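Local coordinates for protein peptidoglycan N-acetylglucosamine deacetylase (Bacillus cereus, PDB 5N1P) that removes acetyl groups from the N-acetylglucosamine residues of peptidoglycan in a metal-dependent hydrolysis that uses zinc, cobalt or nickel, at residues Y15-L19 and D164-V170; P93-P98 and G118-W124. Residues are numbered along the deposited sequence.

Contact 1: Y15-L19 and D164-V170; sequences YTAEL and DIHPQSV
In the NodB homology domain of this CE4 deacetylase, the N-terminal turns of helices 16-25 and 167-182 pack together, the second reached through the loop 164-166 that leaves strand 157-163 and shares in the contact. Tyr-15 precedes the first helix, whose opening turn has the bond Leu-19 N to Tyr-15 O (3.1 Å); His-166 is the N-cap of the second, with weak bonds from Ser-169 N and Val-170 N to its O. CA atoms pair Tyr-15 with Ile-165 (6.2 Å), Thr-16 with Asp-164 (6.0 Å) and Leu-19 with Val-170 (5.8 Å). Tyr-15, chi1 m and chi2 -70°, lays one ring face against Pro-167 in a CH-pi contact: Pro-167 CB lies 4.2 Å from the centroid, 22° off the normal. The carbonyls of Asp-164 and Ile-165 meet the ring edge, Tyr-15 CE2 lying 3.4 Å from Ile-165 O. Val-170 (t) puts CG2 3.9 Å from Tyr-15 CB and CG1 4.0 Å from Leu-19 CB. Leu-19 (t, p) sets CD2 3.6 Å from Asp-164 CB. Ile-165 points away, its side chain touching the zinc ligand Asp-10. Thr-16 (m), whose OG1 also bonds Gly-13 N, donates from OG1 to OD2 of Asp-164 (p) at 2.6 Å.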
ATOM      1  N   TYR A  15       5.152  -1.376  14.159  1.00 27.10           N
ATOM      2  CA  TYR A  15       4.978   0.080  14.138  1.00 28.11           C
ATOM      3  C   TYR A  15       3.591   0.457  13.635  1.00 23.63           C
ATOM      4  O   TYR A  15       3.260   1.637  13.534  1.00 26.28           O
ATOM      5  CB  TYR A  15       6.039   0.752  13.257  1.00 28.80           C
ATOM      6  CG  TYR A  15       7.456   0.375  13.616  1.00 28.43           C
ATOM      7  CD1 TYR A  15       8.031   0.822  14.798  1.00 33.26           C
ATOM      8  CD2 TYR A  15       8.217  -0.424  12.774  1.00 29.61           C
ATOM      9  CE1 TYR A  15       9.325   0.482  15.136  1.00 38.06           C
ATOM     10  CE2 TYR A  15       9.518  -0.767  13.099  1.00 32.98           C
ATOM     11  CZ  TYR A  15      10.062  -0.318  14.285  1.00 39.69           C
ATOM     12  OH  TYR A  15      11.351  -0.654  14.616  1.00 39.51           O
ATOM     13  N   THR A  16       2.794  -0.549  13.297  1.00 24.70           N
ATOM     14  CA  THR A  16       1.515  -0.310  12.634  1.00 23.76           C
ATOM     15  C   THR A  16       0.474   0.312  13.559  1.00 22.12           C
ATOM     16  O   THR A  16      -0.295   1.181  13.143  1.00 25.22           O
ATOM     17  CB  THR A  16       0.997  -1.629  12.024  1.00 21.37           C
ATOM     18  OG1 THR A  16       1.959  -2.075  11.063  1.00 24.11           O
ATOM     19  CG2 THR A  16      -0.343  -1.430  11.326  1.00 24.61           C
ATOM     20  N   ALA A  17       0.443  -0.113  14.817  1.00 24.62           N
ATOM     21  CA  ALA A  17      -0.506   0.461  15.758  1.00 28.36           C
ATOM     22  C   ALA A  17      -0.240   1.963  15.929  1.00 27.26           C
ATOM     23  O   ALA A  17      -1.166   2.774  15.937  1.00 26.02           O
ATOM     24  CB  ALA A  17      -0.439  -0.269  17.106  1.00 26.59           C
ATOM     25  N   GLU A  18       1.031   2.337  16.039  1.00 26.20           N
ATOM     26  CA  GLU A  18       1.389   3.745  16.141  1.00 27.63           C
ATOM     27  C   GLU A  18       0.974   4.532  14.897  1.00 26.52           C
ATOM     28  O   GLU A  18       0.461   5.650  14.996  1.00 26.96           O
ATOM     29  CB  GLU A  18       2.891   3.902  16.368  1.00 29.91           C
ATOM     30  CG  GLU A  18       3.330   5.355  16.440  1.00 34.22           C
ATOM     31  CD  GLU A  18       4.777   5.498  16.841  1.00 45.45           C
ATOM     32  OE1 GLU A  18       5.434   4.454  17.040  1.00 45.82           O
ATOM     33  OE2 GLU A  18       5.251   6.652  16.957  1.00 42.98           O
ATOM     34  N   LEU A  19       1.198   3.947  13.725  1.00 24.88           N
ATOM     35  CA  LEU A  19       0.765   4.579  12.490  1.00 23.03           C
ATOM     36  C   LEU A  19      -0.748   4.804  12.480  1.00 23.13           C
ATOM     37  O   LEU A  19      -1.221   5.879  12.124  1.00 23.70           O
ATOM     38  CB  LEU A  19       1.179   3.734  11.284  1.00 22.66           C
ATOM     39  CG  LEU A  19       0.661   4.218   9.930  1.00 20.56           C
ATOM     40  CD1 LEU A  19       1.115   5.654   9.624  1.00 23.23           C
ATOM     41  CD2 LEU A  19       1.134   3.265   8.835  1.00 21.07           C
ATOM     42  N   ASP A 164       5.122   0.460   6.302  1.00 25.67           N
ATOM     43  CA  ASP A 164       4.903   0.706   7.732  1.00 25.87           C
ATOM     44  C   ASP A 164       5.731  -0.222   8.621  1.00 27.21           C
ATOM     45  O   ASP A 164       5.665  -0.112   9.843  1.00 32.40           O
ATOM     46  CB  ASP A 164       3.410   0.626   8.105  1.00 25.48           C
ATOM     47  CG  ASP A 164       2.764  -0.710   7.751  1.00 24.65           C
ATOM     48  OD1 ASP A 164       3.054  -1.239   6.662  1.00 25.75           O
ATOM     49  OD2 ASP A 164       1.945  -1.214   8.559  1.00 25.52           O
ATOM     50  N   ILE A 165       6.552  -1.078   8.018  1.00 25.77           N
ATOM     51  CA  ILE A 165       7.410  -1.972   8.795  1.00 26.45           C
ATOM     52  C   ILE A 165       8.731  -1.304   9.164  1.00 31.74           C
ATOM     53  O   ILE A 165       9.555  -1.894   9.854  1.00 30.66           O
ATOM     54  CB  ILE A 165       7.695  -3.278   8.040  1.00 31.05           C
ATOM     55  CG1 ILE A 165       8.305  -2.985   6.672  1.00 32.96           C
ATOM     56  CG2 ILE A 165       6.409  -4.061   7.916  1.00 31.74           C
ATOM     57  CD1 ILE A 165       9.028  -4.172   6.056  1.00 39.56           C
ATOM     58  N   HIS A 166       8.918  -0.070   8.702  1.00 32.60           N
ATOM     59  CA  HIS A 166      10.121   0.701   9.013  1.00 34.17           C
ATOM     60  C   HIS A 166       9.781   1.936   9.834  1.00 30.32           C
ATOM     61  O   HIS A 166       8.866   2.690   9.481  1.00 29.08           O
ATOM     62  CB  HIS A 166      10.845   1.109   7.733  1.00 34.01           C
ATOM     63  CG  HIS A 166      11.345  -0.053   6.934  1.00 46.21           C
ATOM     64  ND1 HIS A 166      11.346  -0.065   5.557  1.00 53.87           N
ATOM     65  CD2 HIS A 166      11.861  -1.242   7.322  1.00 48.88           C
ATOM     66  CE1 HIS A 166      11.838  -1.213   5.129  1.00 57.10           C
ATOM     67  NE2 HIS A 166      12.157  -1.947   6.181  1.00 58.89           N
ATOM     68  N   PRO A 167      10.529   2.152  10.925  1.00 29.53           N
ATOM     69  CA  PRO A 167      10.272   3.227  11.895  1.00 30.07           C
ATOM     70  C   PRO A 167      10.292   4.609  11.245  1.00 30.22           C
ATOM     71  O   PRO A 167       9.469   5.474  11.559  1.00 29.26           O
ATOM     72  CB  PRO A 167      11.436   3.111  12.890  1.00 39.20           C
ATOM     73  CG  PRO A 167      12.116   1.832  12.601  1.00 41.31           C
ATOM     74  CD  PRO A 167      11.788   1.436  11.197  1.00 26.65           C
ATOM     75  N   GLN A 168      11.242   4.817  10.340  1.00 30.65           N
ATOM     76  CA  GLN A 168      11.422   6.145   9.769  1.00 30.95           C
ATOM     77  C   GLN A 168      10.249   6.525   8.862  1.00 28.10           C
ATOM     78  O   GLN A 168       9.924   7.702   8.730  1.00 29.03           O
ATOM     79  CB  GLN A 168      12.761   6.239   9.020  1.00 33.45           C
ATOM     80  CG  GLN A 168      12.850   5.481   7.709  1.00 35.38           C
ATOM     81  CD  GLN A 168      13.268   4.031   7.861  1.00 41.45           C
ATOM     82  OE1 GLN A 168      13.239   3.470   8.958  1.00 36.56           O
ATOM     83  NE2 GLN A 168      13.677   3.417   6.750  1.00 36.91           N
ATOM     84  N   SER A 169       9.608   5.530   8.250  1.00 26.97           N
ATOM     85  CA  SER A 169       8.437   5.768   7.416  1.00 25.90           C
ATOM     86  C   SER A 169       7.265   6.239   8.254  1.00 25.77           C
ATOM     87  O   SER A 169       6.604   7.222   7.940  1.00 27.43           O
ATOM     88  CB  SER A 169       8.045   4.492   6.663  1.00 28.73           C
ATOM     89  OG  SER A 169       9.174   3.935   6.018  1.00 43.31           O
ATOM     90  N   VAL A 170       7.000   5.515   9.328  1.00 24.73           N
ATOM     91  CA  VAL A 170       5.909   5.885  10.216  1.00 25.39           C
ATOM     92  C   VAL A 170       6.146   7.282  10.819  1.00 27.39           C
ATOM     93  O   VAL A 170       5.215   8.099  10.931  1.00 29.01           O
ATOM     94  CB  VAL A 170       5.734   4.800  11.306  1.00 25.54           C
ATOM     95  CG1 VAL A 170       4.709   5.241  12.352  1.00 28.27           C
ATOM     96  CG2 VAL A 170       5.329   3.491  10.645  1.00 27.08           C
TER

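Contact 2: P93-P98 and G118-W124; sequences PKLTRP and GFKVWDW. With 8GK (~{N}-oxidanylnaphthalene-1-carboxamide), chain E.
Past the end of a very short parallel strand pair, a buried arginine takes over from the backbone: Arg-97, folded through t, p, p, donates from NE to Trp-122 O (2.9 Å) and, weakly, from NH2 to Asp-123 O (2.8 Å). Its NH1 makes a salt bridge to Asp-9, the inferred proton acceptor, and its carbonyl accepts a bond from ND1 of the zinc ligand His-59. Trp-124 CE3 lies over one guanidinium face, 3.9 Å from Arg-97 NE. Strands 95-96 and 120-121 belong to a beta-alpha-beta unit with helix 108-116 between them. Leu-95 pairs with Lys-120 (CA-CA 4.7 Å) and Thr-96 with Val-121 (4.9 Å), through Lys-120 N to Lys-94 O, Thr-96 N to Lys-120 O and Trp-122 N to Thr-96 O, each 2.9 Å. Thr-96 (p) also donates from OG1 to Lys-120 O at 2.8 Å. Gly-118, phi 84°, closes the helix in a Schellman motif. On the sheet face of Leu-95 and Lys-120, Leu-95 (t, p) sets CD1 3.6 Å from Lys-120 CB and 3.9 Å from Trp-122 CG. On the other face, Thr-96 CG2 lies 3.7 Å from Phe-119 CD1 (Phe-119 chi1 m). Farther along, Pro-98 CG meets Val-121 CG1 at 3.6 Å. Trp-124 (chi1 p, chi2 90°) lines the inhibitor pocket, its CH2 3.3 Å from 8GK C7.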
ATOM      1  N   PRO A  93     -10.841  -8.693  -0.232  1.00 20.63           N
ATOM      2  CA  PRO A  93     -10.391  -7.515  -0.989  1.00 19.65           C
ATOM      3  C   PRO A  93     -10.054  -7.856  -2.421  1.00 20.33           C
ATOM      4  O   PRO A  93      -9.622  -8.983  -2.669  1.00 20.81           O
ATOM      5  CB  PRO A  93      -9.129  -7.086  -0.255  1.00 17.95           C
ATOM      6  CG  PRO A  93      -9.249  -7.728   1.124  1.00 19.58           C
ATOM      7  CD  PRO A  93      -9.922  -9.023   0.871  1.00 19.09           C
ATOM      8  N   LYS A  94     -10.200  -6.888  -3.325  1.00 20.16           N
ATOM      9  CA  LYS A  94      -9.865  -7.114  -4.732  1.00 18.66           C
ATOM     10  C   LYS A  94      -8.540  -6.476  -5.149  1.00 22.08           C
ATOM     11  O   LYS A  94      -7.962  -6.883  -6.146  1.00 21.88           O
ATOM     12  CB  LYS A  94     -10.976  -6.589  -5.644  1.00 22.87           C
ATOM     13  CG  LYS A  94     -12.318  -7.312  -5.460  1.00 30.04           C
ATOM     14  CD  LYS A  94     -12.151  -8.828  -5.550  1.00 45.85           C
ATOM     15  CE  LYS A  94     -13.485  -9.581  -5.401  1.00 49.69           C
ATOM     16  NZ  LYS A  94     -13.959  -9.668  -3.986  1.00 34.01           N
ATOM     17  N   LEU A  95      -8.061  -5.478  -4.405  1.00 18.96           N
ATOM     18  CA  LEU A  95      -6.873  -4.741  -4.847  1.00 18.30           C
ATOM     19  C   LEU A  95      -5.578  -5.383  -4.373  1.00 17.87           C
ATOM     20  O   LEU A  95      -5.413  -5.708  -3.195  1.00 18.78           O
ATOM     21  CB  LEU A  95      -6.942  -3.287  -4.368  1.00 18.50           C
ATOM     22  CG  LEU A  95      -5.851  -2.365  -4.925  1.00 19.90           C
ATOM     23  CD1 LEU A  95      -5.983  -2.214  -6.448  1.00 21.33           C
ATOM     24  CD2 LEU A  95      -5.934  -1.018  -4.211  1.00 19.35           C
ATOM     25  N   THR A  96      -4.654  -5.561  -5.310  1.00 16.98           N
ATOM     26  CA  THR A  96      -3.336  -6.090  -5.028  1.00 17.01           C
ATOM     27  C   THR A  96      -2.279  -5.032  -5.358  1.00 17.58           C
ATOM     28  O   THR A  96      -2.487  -4.176  -6.212  1.00 19.91           O
ATOM     29  CB  THR A  96      -3.037  -7.364  -5.848  1.00 18.01           C
ATOM     30  OG1 THR A  96      -2.861  -7.016  -7.235  1.00 20.83           O
ATOM     31  CG2 THR A  96      -4.186  -8.344  -5.729  1.00 18.96           C
ATOM     32  N   ARG A  97      -1.171  -5.105  -4.642  1.00 16.69           N
ATOM     33  CA  ARG A  97       0.015  -4.276  -4.904  1.00 18.38           C
ATOM     34  C   ARG A  97       1.158  -5.240  -5.207  1.00 20.96           C
ATOM     35  O   ARG A  97       1.519  -6.066  -4.373  1.00 17.47           O
ATOM     36  CB  ARG A  97       0.295  -3.385  -3.687  1.00 20.64           C
ATOM     37  CG  ARG A  97       1.719  -2.897  -3.453  1.00 24.12           C
ATOM     38  CD  ARG A  97       2.141  -1.744  -4.357  1.00 20.85           C
ATOM     39  NE  ARG A  97       1.261  -0.582  -4.464  1.00 20.49           N
ATOM     40  CZ  ARG A  97       1.213   0.441  -3.608  1.00 21.10           C
ATOM     41  NH1 ARG A  97       1.916   0.415  -2.480  1.00 21.21           N
ATOM     42  NH2 ARG A  97       0.413   1.479  -3.855  1.00 20.84           N
ATOM     43  N   PRO A  98       1.711  -5.178  -6.429  1.00 19.23           N
ATOM     44  CA  PRO A  98       2.755  -6.158  -6.765  1.00 19.10           C
ATOM     45  C   PRO A  98       4.054  -5.908  -6.019  1.00 21.30           C
ATOM     46  O   PRO A  98       4.569  -4.791  -6.033  1.00 21.60           O
ATOM     47  CB  PRO A  98       2.991  -5.954  -8.276  1.00 18.03           C
ATOM     48  CG  PRO A  98       1.840  -5.132  -8.758  1.00 23.25           C
ATOM     49  CD  PRO A  98       1.339  -4.329  -7.576  1.00 22.27           C
ATOM     50  N   GLY A 118     -10.604 -11.510 -10.996  1.00 29.75           N
ATOM     51  CA  GLY A 118     -11.401 -10.486 -10.341  1.00 28.24           C
ATOM     52  C   GLY A 118     -10.568  -9.519  -9.518  1.00 29.24           C
ATOM     53  O   GLY A 118     -11.097  -8.798  -8.670  1.00 31.92           O
ATOM     54  N   PHE A 119      -9.265  -9.499  -9.773  1.00 24.93           N
ATOM     55  CA  PHE A 119      -8.359  -8.639  -9.011  1.00 23.16           C
ATOM     56  C   PHE A 119      -8.069  -7.336  -9.738  1.00 23.85           C
ATOM     57  O   PHE A 119      -8.201  -7.251 -10.965  1.00 24.86           O
ATOM     58  CB  PHE A 119      -7.030  -9.354  -8.738  1.00 21.27           C
ATOM     59  CG  PHE A 119      -7.157 -10.523  -7.832  1.00 22.62           C
ATOM     60  CD1 PHE A 119      -7.238 -10.338  -6.461  1.00 23.20           C
ATOM     61  CD2 PHE A 119      -7.218 -11.808  -8.336  1.00 27.24           C
ATOM     62  CE1 PHE A 119      -7.364 -11.419  -5.608  1.00 24.98           C
ATOM     63  CE2 PHE A 119      -7.349 -12.885  -7.482  1.00 28.92           C
ATOM     64  CZ  PHE A 119      -7.419 -12.683  -6.119  1.00 27.49           C
ATOM     65  N   LYS A 120      -7.661  -6.331  -8.974  1.00 21.55           N
ATOM     66  CA  LYS A 120      -7.085  -5.109  -9.514  1.00 21.70           C
ATOM     67  C   LYS A 120      -5.632  -4.983  -9.051  1.00 22.50           C
ATOM     68  O   LYS A 120      -5.200  -5.682  -8.126  1.00 21.68           O
ATOM     69  CB  LYS A 120      -7.880  -3.866  -9.078  1.00 24.70           C
ATOM     70  CG  LYS A 120      -9.348  -3.843  -9.499  1.00 26.41           C
ATOM     71  CD  LYS A 120      -9.513  -3.738 -11.010  1.00 26.75           C
ATOM     72  CE  LYS A 120     -10.992  -3.622 -11.372  1.00 32.36           C
ATOM     73  NZ  LYS A 120     -11.202  -3.603 -12.845  1.00 43.86           N
ATOM     74  N   VAL A 121      -4.885  -4.094  -9.703  1.00 19.30           N
ATOM     75  CA  VAL A 121      -3.480  -3.887  -9.401  1.00 19.71           C
ATOM     76  C   VAL A 121      -3.197  -2.400  -9.269  1.00 22.36           C
ATOM     77  O   VAL A 121      -3.485  -1.632 -10.192  1.00 24.49           O
ATOM     78  CB  VAL A 121      -2.556  -4.453 -10.517  1.00 21.18           C
ATOM     79  CG1 VAL A 121      -1.126  -3.941 -10.334  1.00 24.54           C
ATOM     80  CG2 VAL A 121      -2.593  -5.967 -10.540  1.00 22.71           C
ATOM     81  N   TRP A 122      -2.623  -1.995  -8.139  1.00 18.56           N
ATOM     82  CA  TRP A 122      -2.146  -0.626  -7.990  1.00 22.75           C
ATOM     83  C   TRP A 122      -0.643  -0.614  -7.781  1.00 21.79           C
ATOM     84  O   TRP A 122      -0.123  -1.298  -6.876  1.00 19.00           O
ATOM     85  CB  TRP A 122      -2.817   0.092  -6.812  1.00 18.73           C
ATOM     86  CG  TRP A 122      -3.917   1.025  -7.208  1.00 18.77           C
ATOM     87  CD1 TRP A 122      -4.630   1.011  -8.383  1.00 19.89           C
ATOM     88  CD2 TRP A 122      -4.396   2.147  -6.458  1.00 20.69           C
ATOM     89  NE1 TRP A 122      -5.546   2.047  -8.386  1.00 22.18           N
ATOM     90  CE2 TRP A 122      -5.408   2.764  -7.220  1.00 22.10           C
ATOM     91  CE3 TRP A 122      -4.067   2.689  -5.208  1.00 20.01           C
ATOM     92  CZ2 TRP A 122      -6.093   3.896  -6.785  1.00 22.08           C
ATOM     93  CZ3 TRP A 122      -4.753   3.815  -4.774  1.00 22.17           C
ATOM     94  CH2 TRP A 122      -5.751   4.404  -5.565  1.00 21.66           C
ATOM     95  N   ASP A 123       0.048   0.144  -8.631  1.00 20.73           N
ATOM     96  CA  ASP A 123       1.422   0.517  -8.362  1.00 20.52           C
ATOM     97  C   ASP A 123       1.364   1.842  -7.592  1.00 21.53           C
ATOM     98  O   ASP A 123       0.576   1.964  -6.655  1.00 20.58           O
ATOM     99  CB  ASP A 123       2.233   0.621  -9.664  1.00 21.43           C
ATOM    100  CG  ASP A 123       2.426  -0.733 -10.335  1.00 22.93           C
ATOM    101  OD1 ASP A 123       2.958  -1.650  -9.678  1.00 21.77           O
ATOM    102  OD2 ASP A 123       2.051  -0.898 -11.524  1.00 22.39           O
ATOM    103  N   TRP A 124       2.168   2.829  -7.972  1.00 21.19           N
ATOM    104  CA  TRP A 124       2.178   4.082  -7.223  1.00 21.79           C
ATOM    105  C   TRP A 124       2.598   5.214  -8.134  1.00 21.49           C
ATOM    106  O   TRP A 124       3.066   4.948  -9.239  1.00 25.98           O
ATOM    107  CB  TRP A 124       3.122   3.980  -6.017  1.00 22.58           C
ATOM    108  CG  TRP A 124       4.485   3.510  -6.401  1.00 23.29           C
ATOM    109  CD1 TRP A 124       5.549   4.295  -6.771  1.00 25.69           C
ATOM    110  CD2 TRP A 124       4.943   2.154  -6.481  1.00 22.43           C
ATOM    111  NE1 TRP A 124       6.634   3.511  -7.067  1.00 25.58           N
ATOM    112  CE2 TRP A 124       6.290   2.192  -6.904  1.00 25.37           C
ATOM    113  CE3 TRP A 124       4.340   0.908  -6.244  1.00 24.54           C
ATOM    114  CZ2 TRP A 124       7.053   1.037  -7.094  1.00 25.74           C
ATOM    115  CZ3 TRP A 124       5.094  -0.237  -6.435  1.00 23.17           C
ATOM    116  CH2 TRP A 124       6.441  -0.160  -6.852  1.00 25.08           C
TER
HETATM  117  C1  8GK E 301       7.676  -3.247  -2.969  1.00 51.25           C
HETATM  118  C2  8GK E 301       8.759  -2.772  -3.880  1.00 53.63           C
HETATM  119  C3  8GK E 301      10.056  -3.202  -3.639  1.00 58.49           C
HETATM  120  C4  8GK E 301      11.084  -2.794  -4.481  1.00 62.12           C
HETATM  121  C5  8GK E 301      10.816  -1.965  -5.571  1.00 59.54           C
HETATM  122  C6  8GK E 301       9.515  -1.538  -5.812  1.00 56.64           C
HETATM  123  C7  8GK E 301       8.486  -1.948  -4.966  1.00 59.09           C
HETATM  124  C8  8GK E 301      12.378  -3.226  -4.222  1.00 58.21           C
HETATM  125  C9  8GK E 301      12.652  -4.053  -3.136  1.00 50.07           C
HETATM  126  C10 8GK E 301      11.622  -4.457  -2.295  1.00 54.41           C
HETATM  127  C11 8GK E 301      10.326  -4.030  -2.553  1.00 51.04           C
HETATM  128  O12 8GK E 301       7.406  -4.430  -3.013  1.00 34.22           O
HETATM  129  N13 8GK E 301       7.058  -2.425  -2.122  1.00 56.50           N
HETATM  130  O14 8GK E 301       6.644  -2.964  -0.905  1.00 49.48           O

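Both contacts fall within the NodB homology range but on opposite sides of the chain's centre, their own centres 22 Å apart and their nearest atoms about 9 Å apart, without touching. Along the chain the order is 15-19, 93-98, 118-124, 164-170: contact 1 joins segments 145 residues apart, and the beta-alpha-beta unit of contact 2 falls between them in sequence. Strands 2-9 and 157-163, neighbours in the parallel sheet, link the two: contact 1 follows their C-terminal ends, while Arg-97 and Trp-122 of contact 2 touch strand 157-163. Both come near the metal site: the side chain of Ile-165 lies about 7 Å from the zinc and that of Arg-97 about 6 Å.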